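Long-range contacts in CELL WALL surface anchor family protein (Streptococcus pneumoniae, PDB 2WW8), which serves as the adhesin of the pneumococcal pilus, probably attaching the bacterium to host cells: residues T150-Q155 with V710-I715; T599-E604 with G696-H701; N815-A820 with I834-I839. All coordinates share one frame; numbering follows the deposited sequence.

Interaction 1. Residues T150-Q155 with V710-I715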
# COMPACT_ATOMS: atom_id res chain seq x y z
N THR A 150 19.09 -3.78 4.41
CA THR A 150 19.34 -5.22 4.22
C THR A 150 18.45 -6.01 5.20
O THR A 150 18.47 -5.76 6.42
CB THR A 150 20.82 -5.58 4.36
OG1 THR A 150 21.58 -4.87 3.35
CG2 THR A 150 21.09 -7.07 4.16
N TYR A 151 17.64 -6.92 4.67
CA TYR A 151 16.82 -7.83 5.48
C TYR A 151 17.72 -8.80 6.20
O TYR A 151 18.49 -9.51 5.56
CB TYR A 151 15.84 -8.63 4.64
CG TYR A 151 14.65 -7.83 4.15
CD1 TYR A 151 13.73 -7.31 5.07
CD2 TYR A 151 14.40 -7.66 2.80
CE1 TYR A 151 12.65 -6.59 4.65
CE2 TYR A 151 13.27 -6.94 2.36
CZ TYR A 151 12.39 -6.45 3.31
OH TYR A 151 11.29 -5.72 2.89
N PRO A 152 17.66 -8.81 7.54
CA PRO A 152 18.58 -9.74 8.22
C PRO A 152 18.33 -11.22 7.88
O PRO A 152 19.31 -11.91 7.74
CB PRO A 152 18.30 -9.50 9.70
CG PRO A 152 17.91 -8.02 9.71
CD PRO A 152 17.04 -7.86 8.48
N ASP A 153 17.07 -11.64 7.76
CA ASP A 153 16.70 -13.04 7.69
C ASP A 153 17.38 -13.75 6.50
O ASP A 153 17.93 -14.83 6.66
CB ASP A 153 15.19 -13.28 7.59
CG ASP A 153 14.44 -12.29 6.65
OD1 ASP A 153 14.96 -11.67 5.70
OD2 ASP A 153 13.22 -12.19 6.83
N VAL A 154 17.29 -13.14 5.32
CA VAL A 154 17.88 -13.75 4.12
C VAL A 154 18.85 -12.81 3.44
O VAL A 154 19.38 -13.14 2.38
CB VAL A 154 16.83 -14.29 3.12
CG1 VAL A 154 15.97 -15.35 3.81
CG2 VAL A 154 15.96 -13.12 2.59
N GLN A 155 19.16 -11.67 4.06
CA GLN A 155 20.36 -10.94 3.71
C GLN A 155 20.28 -10.26 2.33
O GLN A 155 21.30 -10.13 1.68
CB GLN A 155 21.57 -11.89 3.69
CG GLN A 155 21.98 -12.42 5.05
CD GLN A 155 22.69 -11.38 5.88
OE1 GLN A 155 23.90 -11.14 5.71
NE2 GLN A 155 21.95 -10.73 6.76
N VAL A 710 11.27 -16.79 11.36
CA VAL A 710 11.23 -15.39 11.64
C VAL A 710 11.29 -14.69 10.29
O VAL A 710 12.14 -14.99 9.42
CB VAL A 710 12.46 -14.96 12.44
CG1 VAL A 710 12.15 -13.65 13.09
CG2 VAL A 710 12.70 -15.95 13.52
N ARG A 711 10.38 -13.76 10.10
CA ARG A 711 10.39 -12.91 8.92
C ARG A 711 10.58 -11.43 9.33
O ARG A 711 9.82 -10.94 10.15
CB ARG A 711 9.05 -13.02 8.17
CG ARG A 711 8.47 -14.46 7.98
CD ARG A 711 9.47 -15.28 7.22
NE ARG A 711 8.93 -16.56 6.78
CZ ARG A 711 9.66 -17.64 6.62
NH1 ARG A 711 10.96 -17.61 6.92
NH2 ARG A 711 9.11 -18.77 6.20
N ASP A 712 11.55 -10.73 8.72
CA ASP A 712 11.81 -9.32 8.93
C ASP A 712 10.83 -8.39 8.20
O ASP A 712 10.50 -8.61 7.05
CB ASP A 712 13.25 -8.96 8.52
CG ASP A 712 14.26 -9.48 9.52
OD1 ASP A 712 14.29 -8.91 10.62
OD2 ASP A 712 14.94 -10.52 9.25
N PHE A 713 10.42 -7.34 8.89
CA PHE A 713 9.78 -6.18 8.29
C PHE A 713 10.84 -5.20 7.75
O PHE A 713 11.93 -5.05 8.35
CB PHE A 713 9.00 -5.41 9.39
CG PHE A 713 7.70 -6.06 9.78
CD1 PHE A 713 7.67 -7.07 10.74
CD2 PHE A 713 6.51 -5.54 9.30
CE1 PHE A 713 6.43 -7.63 11.12
CE2 PHE A 713 5.28 -6.07 9.66
CZ PHE A 713 5.25 -7.11 10.58
N PRO A 714 10.50 -4.44 6.70
CA PRO A 714 11.47 -3.42 6.28
C PRO A 714 11.42 -2.18 7.20
O PRO A 714 10.44 -2.06 7.94
CB PRO A 714 10.98 -3.07 4.87
CG PRO A 714 9.49 -3.29 4.94
CD PRO A 714 9.28 -4.46 5.87
N ILE A 715 12.44 -1.30 7.23
CA ILE A 715 12.56 -0.27 8.30
C ILE A 715 12.74 1.19 7.79
O ILE A 715 13.72 1.47 7.10
CB ILE A 715 13.79 -0.56 9.23
CG1 ILE A 715 13.89 -2.04 9.61
CG2 ILE A 715 13.69 0.25 10.50
CD1 ILE A 715 12.83 -2.37 10.61

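Interaction 2. Residues T599-E604 with G696-H701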
# COMPACT_ATOMS: atom_id res chain seq x y z
N THR A 599 7.12 -8.52 16.71
CA THR A 599 8.02 -7.95 17.70
C THR A 599 8.64 -6.71 17.08
O THR A 599 9.30 -6.75 16.00
CB THR A 599 9.13 -8.93 18.11
OG1 THR A 599 8.51 -10.14 18.58
CG2 THR A 599 10.03 -8.33 19.25
N ASP A 600 8.44 -5.59 17.77
CA ASP A 600 8.73 -4.26 17.21
C ASP A 600 9.40 -3.34 18.24
O ASP A 600 8.72 -2.51 18.88
CB ASP A 600 7.45 -3.63 16.65
CG ASP A 600 7.68 -2.28 15.97
OD1 ASP A 600 8.83 -1.86 15.71
OD2 ASP A 600 6.67 -1.61 15.69
N PRO A 601 10.74 -3.47 18.38
CA PRO A 601 11.52 -2.61 19.28
C PRO A 601 11.64 -1.20 18.68
O PRO A 601 11.81 -1.07 17.44
CB PRO A 601 12.89 -3.30 19.38
CG PRO A 601 12.89 -4.47 18.49
CD PRO A 601 11.60 -4.44 17.67
N MET A 602 11.46 -0.16 19.51
CA MET A 602 11.79 1.17 19.00
C MET A 602 13.30 1.25 18.64
O MET A 602 14.14 0.66 19.35
CB MET A 602 11.44 2.19 20.08
CG MET A 602 9.97 2.29 20.40
SD MET A 602 8.81 2.64 19.04
CE MET A 602 8.26 1.01 18.60
N GLY A 603 13.66 1.98 17.58
CA GLY A 603 15.09 2.31 17.33
C GLY A 603 15.77 3.15 18.41
O GLY A 603 15.08 3.83 19.19
N GLU A 604 17.11 3.10 18.50
CA GLU A 604 17.91 4.07 19.26
C GLU A 604 17.42 5.48 18.97
O GLU A 604 17.26 5.84 17.79
CB GLU A 604 19.38 3.97 18.83
CG GLU A 604 20.31 5.14 19.22
CD GLU A 604 21.76 4.92 18.83
OE1 GLU A 604 22.06 3.86 18.23
OE2 GLU A 604 22.59 5.82 19.12
N GLY A 696 14.14 -1.20 15.90
CA GLY A 696 15.23 -2.16 15.89
C GLY A 696 14.76 -3.27 14.94
O GLY A 696 13.86 -3.07 14.12
N ARG A 697 15.36 -4.44 15.07
CA ARG A 697 14.91 -5.57 14.22
C ARG A 697 13.44 -5.90 14.48
O ARG A 697 13.08 -6.35 15.59
CB ARG A 697 15.82 -6.80 14.42
CG ARG A 697 15.36 -7.93 13.47
CD ARG A 697 15.89 -9.32 13.80
NE ARG A 697 15.68 -10.15 12.61
CZ ARG A 697 16.04 -11.43 12.52
NH1 ARG A 697 16.58 -12.03 13.59
NH2 ARG A 697 15.85 -12.13 11.39
N THR A 698 12.61 -5.66 13.45
CA THR A 698 11.18 -5.88 13.46
C THR A 698 10.75 -7.19 12.81
O THR A 698 11.09 -7.41 11.67
CB THR A 698 10.44 -4.68 12.83
OG1 THR A 698 10.90 -3.48 13.45
CG2 THR A 698 8.93 -4.73 13.15
N THR A 699 10.03 -8.07 13.51
CA THR A 699 9.88 -9.46 13.05
C THR A 699 8.44 -9.91 13.18
O THR A 699 7.67 -9.44 14.04
CB THR A 699 10.83 -10.46 13.80
OG1 THR A 699 10.51 -10.51 15.21
CG2 THR A 699 12.29 -9.98 13.70
N LEU A 700 8.10 -10.84 12.29
CA LEU A 700 6.89 -11.63 12.44
C LEU A 700 7.32 -13.07 12.69
O LEU A 700 8.13 -13.63 11.91
CB LEU A 700 6.09 -11.56 11.13
CG LEU A 700 4.94 -12.58 11.02
CD1 LEU A 700 3.87 -12.30 12.08
CD2 LEU A 700 4.35 -12.57 9.59
N HIS A 701 6.82 -13.68 13.77
CA HIS A 701 6.93 -15.14 13.91
C HIS A 701 5.53 -15.59 13.45
O HIS A 701 4.59 -15.37 14.19
CB HIS A 701 7.14 -15.61 15.35
CG HIS A 701 8.53 -15.36 15.86
ND1 HIS A 701 8.97 -14.11 16.23
CD2 HIS A 701 9.57 -16.21 16.07
CE1 HIS A 701 10.23 -14.19 16.63
NE2 HIS A 701 10.61 -15.45 16.57
O HOH W 1 8.05 -11.69 16.26

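Interaction 3. Residues N815-A820 with I834-I839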
# COMPACT_ATOMS: atom_id res chain seq x y z
N ASN A 815 43.64 83.98 27.78
CA ASN A 815 42.80 83.40 26.70
C ASN A 815 43.56 83.15 25.41
O ASN A 815 43.30 83.83 24.41
CB ASN A 815 41.58 84.28 26.41
CG ASN A 815 40.78 84.56 27.65
OD1 ASN A 815 40.30 83.64 28.32
ND2 ASN A 815 40.69 85.83 28.00
N LYS A 816 44.52 82.23 25.44
CA LYS A 816 45.33 81.94 24.26
C LYS A 816 45.09 80.48 23.80
O LYS A 816 45.02 79.60 24.65
CB LYS A 816 46.83 82.20 24.53
CG LYS A 816 47.28 83.66 24.82
CD LYS A 816 47.05 84.63 23.64
CE LYS A 816 47.30 86.09 24.08
NZ LYS A 816 46.24 86.97 23.52
N PRO A 817 45.00 80.21 22.47
CA PRO A 817 44.96 78.83 21.99
C PRO A 817 46.28 78.10 22.32
O PRO A 817 47.36 78.66 22.13
CB PRO A 817 44.83 78.98 20.47
CG PRO A 817 45.43 80.33 20.15
CD PRO A 817 45.21 81.19 21.38
N ILE A 818 46.21 76.88 22.84
CA ILE A 818 47.43 76.11 23.16
C ILE A 818 47.60 74.86 22.29
O ILE A 818 48.60 74.72 21.57
CB ILE A 818 47.49 75.72 24.66
CG1 ILE A 818 47.20 76.95 25.54
CG2 ILE A 818 48.87 75.10 25.02
CD1 ILE A 818 48.25 78.03 25.37
N VAL A 819 46.60 73.98 22.32
CA VAL A 819 46.70 72.69 21.63
C VAL A 819 45.46 72.45 20.78
O VAL A 819 44.34 72.78 21.19
CB VAL A 819 46.76 71.49 22.61
CG1 VAL A 819 47.08 70.19 21.84
CG2 VAL A 819 47.78 71.69 23.72
N ALA A 820 45.71 71.87 19.60
CA ALA A 820 44.67 71.33 18.72
C ALA A 820 44.78 69.82 18.67
O ALA A 820 45.88 69.25 18.73
CB ALA A 820 44.80 71.88 17.30
N ILE A 834 49.12 74.93 18.93
CA ILE A 834 48.67 76.11 18.19
C ILE A 834 49.00 77.38 18.98
O ILE A 834 48.34 78.40 18.82
CB ILE A 834 47.16 76.01 17.87
CG1 ILE A 834 46.38 75.65 19.13
CG2 ILE A 834 46.94 75.05 16.67
CD1 ILE A 834 44.88 75.90 18.95
N VAL A 835 50.00 77.33 19.86
CA VAL A 835 50.41 78.51 20.63
C VAL A 835 50.86 79.58 19.64
O VAL A 835 51.71 79.33 18.77
CB VAL A 835 51.56 78.17 21.63
CG1 VAL A 835 51.96 79.41 22.46
CG2 VAL A 835 51.12 77.05 22.57
N PRO A 836 50.28 80.79 19.75
CA PRO A 836 50.83 81.88 18.94
C PRO A 836 52.31 82.21 19.24
O PRO A 836 52.80 82.00 20.36
CB PRO A 836 49.91 83.07 19.28
CG PRO A 836 48.67 82.48 19.79
CD PRO A 836 49.09 81.22 20.51
N GLN A 837 53.00 82.76 18.24
CA GLN A 837 54.38 83.20 18.33
C GLN A 837 54.61 84.07 19.58
O GLN A 837 53.80 84.95 19.89
CB GLN A 837 54.74 84.01 17.06
CG GLN A 837 56.25 84.28 16.85
CD GLN A 837 57.12 83.04 17.11
OE1 GLN A 837 56.83 81.94 16.62
NE2 GLN A 837 58.20 83.22 17.88
N ASP A 838 55.68 83.79 20.32
CA ASP A 838 56.04 84.63 21.49
C ASP A 838 55.17 84.55 22.75
O ASP A 838 55.49 85.23 23.73
CB ASP A 838 56.10 86.12 21.11
CG ASP A 838 57.26 86.44 20.21
OD1 ASP A 838 58.32 85.77 20.34
OD2 ASP A 838 57.11 87.37 19.37
N ILE A 839 54.09 83.77 22.72
CA ILE A 839 53.32 83.51 23.95
C ILE A 839 54.12 82.53 24.79
O ILE A 839 54.69 81.56 24.24
CB ILE A 839 51.92 82.92 23.67
CG1 ILE A 839 51.08 83.88 22.82
CG2 ILE A 839 51.19 82.58 24.97
CD1 ILE A 839 50.88 85.27 23.40

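Interaction 1. Residues T150-Q155 with V710-I715
The ring of Tyr151 meets 710-715 with its edge: the carbonyl carbon of Phe713 lies in the ring plane, and CE1 comes within 3.7 Å of Pro714 N. At the tip, Tyr151 OH rests 3.3 Å from Pro714 CB, the two side chains extending alongside each other in the same sense. Arg182 adds a cation-pi contact to this ring, and the Tyr158 ring meets it.

The other flat groups are the carboxylates of Asp153 and Asp712, which run antiparallel past one another with planes 69° apart. Each takes a backbone N-H of the other residue. Asp712 N gives a nearly straight bond to Asp153 OD2 (2.9 Å, 178°), arriving from above the carboxylate plane, whereas Asp153 N reaches Asp712 OD2 at 2.8 Å in a bent, weak bond. Asp153 CG sits between its own N and carbonyl carbon (chi1 40°), and OD1 receives Val154 N on its anti lone pair. Asp153 OD2 and Asp712 OD2 stand 3.4 Å apart, a repulsion probably eased by salt bridges from Arg182 to Asp153 and from Arg697 to Asp712. Pro152 CD packs 3.4 Å from Asp712 CG.

The loop between strands 148-150 and 157-162 thus lies against the edge strand 711-712 of the Ig-like domain, which pairs on its other side with strand 699-701, while Phe713 and Pro714 touch Leu189 of strand 187-196.

Interaction 2. Residues T599-E604 with G696-H701
Thr599 and Thr699 project in parallel from the same face of the sheet, yet their hydroxyls are set by different rotations. In Thr599 OG1 is anti to the carbonyl carbon (chi1 -56°); in Thr699 it takes the crowded position between N and carbonyl carbon (chi1 63°), which brings it 3.6 Å from Thr599 CB. One water is held by both hydroxyls and by His701 ND1, which lies 2.6 Å from the water oxygen; the water sits in the plane of the imidazole, at its edge.

Beneath them the backbones form an antiparallel hydrogen-bonded pair: Thr599 N to Thr699 O and Thr699 N to Thr599 O are both 2.9 Å, with each donor in the carbonyl plane. This pairing joins strand 593-601 to strand 699-701 within a five-stranded antiparallel sheet of the Ig-like domain. Beyond the pair, Thr698 CA makes a CA-H...O contact of 3.3 Å to Thr599 O, and Gly696 N donates to Pro601 O at 2.8 Å from above the carbonyl plane.

Asp600 and Thr698 run alongside each other. Asp600 CG is anti to its backbone N (chi1 -176°), so the carboxylate runs along Thr698 CG2, 3.9 Å from CG, while OD2 is hydrogen-bonded to Tyr678 OH. Thr698 OG1 donates to Gly696 O and is also hydrogen-bonded to Lys191 NZ. Pro601 CD presses to 3.2 Å from Arg697 O.

Interaction 3. Residues N815-A820 with I834-I839
Ile834 has CG1 in the crowded position between its backbone N and carbonyl carbon (chi1 49°), and this rotation lays the side chain across strand 816-824. Its CB is still 4.2 Å from Ile818 O. From there the CG2 branch, anti to the carbonyl carbon, meets the methyl of Ala820, with CG2 3.9 Å from Ala820 CB. The longer branch passes over the Ile818 peptide: Ile834 CG1 lies 3.4 Å from Ile818 O. Extended at chi2, the chain ends with Ile834 CD1 against Pro817 CB at 3.4 Å, tighter than ordinary van der Waals contact.

The same residue supplies the hydrogen bond of the contact. Ile834 N donates to Ile818 O at 2.7 Å and 165°, with the donor 43° above the carbonyl plane and not on a lone pair. Next along, Val835 CA makes a CA-H...O contact to Pro817 O, and Val835 runs beside Ile818, their CG2 methyls touching. The two prolines pack at a slant, Pro836 CD 3.8 Å from Pro817 CG. A type II turn from Pro836 to Ile839, closed by Ile839 N to Pro836 O, then brings the chain back so that Ile839 CD1 meets Lys816 CE at 3.7 Å. These two side chains run roughly perpendicular, Lys816 offering the aliphatic part of a chain bent at chi2 and chi4.

On the strand side, Ile818 and Val819 both face Leu801 in a classic beta bulge. Segment 834-839 is the connection from strand 827-833 to strand 841-846, and so passes from one sheet of the prealbumin-like domain to the other. Ile818 and Val819 reach Ala841 and Tyr843 of strand 841-846, while Pro817 touches Phe802 of strand 797-805.

In the fold
Interactions 1 and 2 are neighbours, their centres 10 Å apart, and bear on the same sheet through the adjacent strands 711-712 and 699-701; along the chain, interaction 2 is nested within the loop that interaction 1 closes. A probable backbone hydrogen bond between Leu700 N and Arg711 O links them directly. Interaction 3 stands in a separate domain, its centre more than 90 Å from both, and comes later in the chain. All three are partly buried. Chemistry follows position: a loop docked on an edge strand uses carboxylates and a tyrosine ring, strand pairing uses backbone hydrogen bonds and a shared water, and the crossing between sheets relies mainly on apolar side chains.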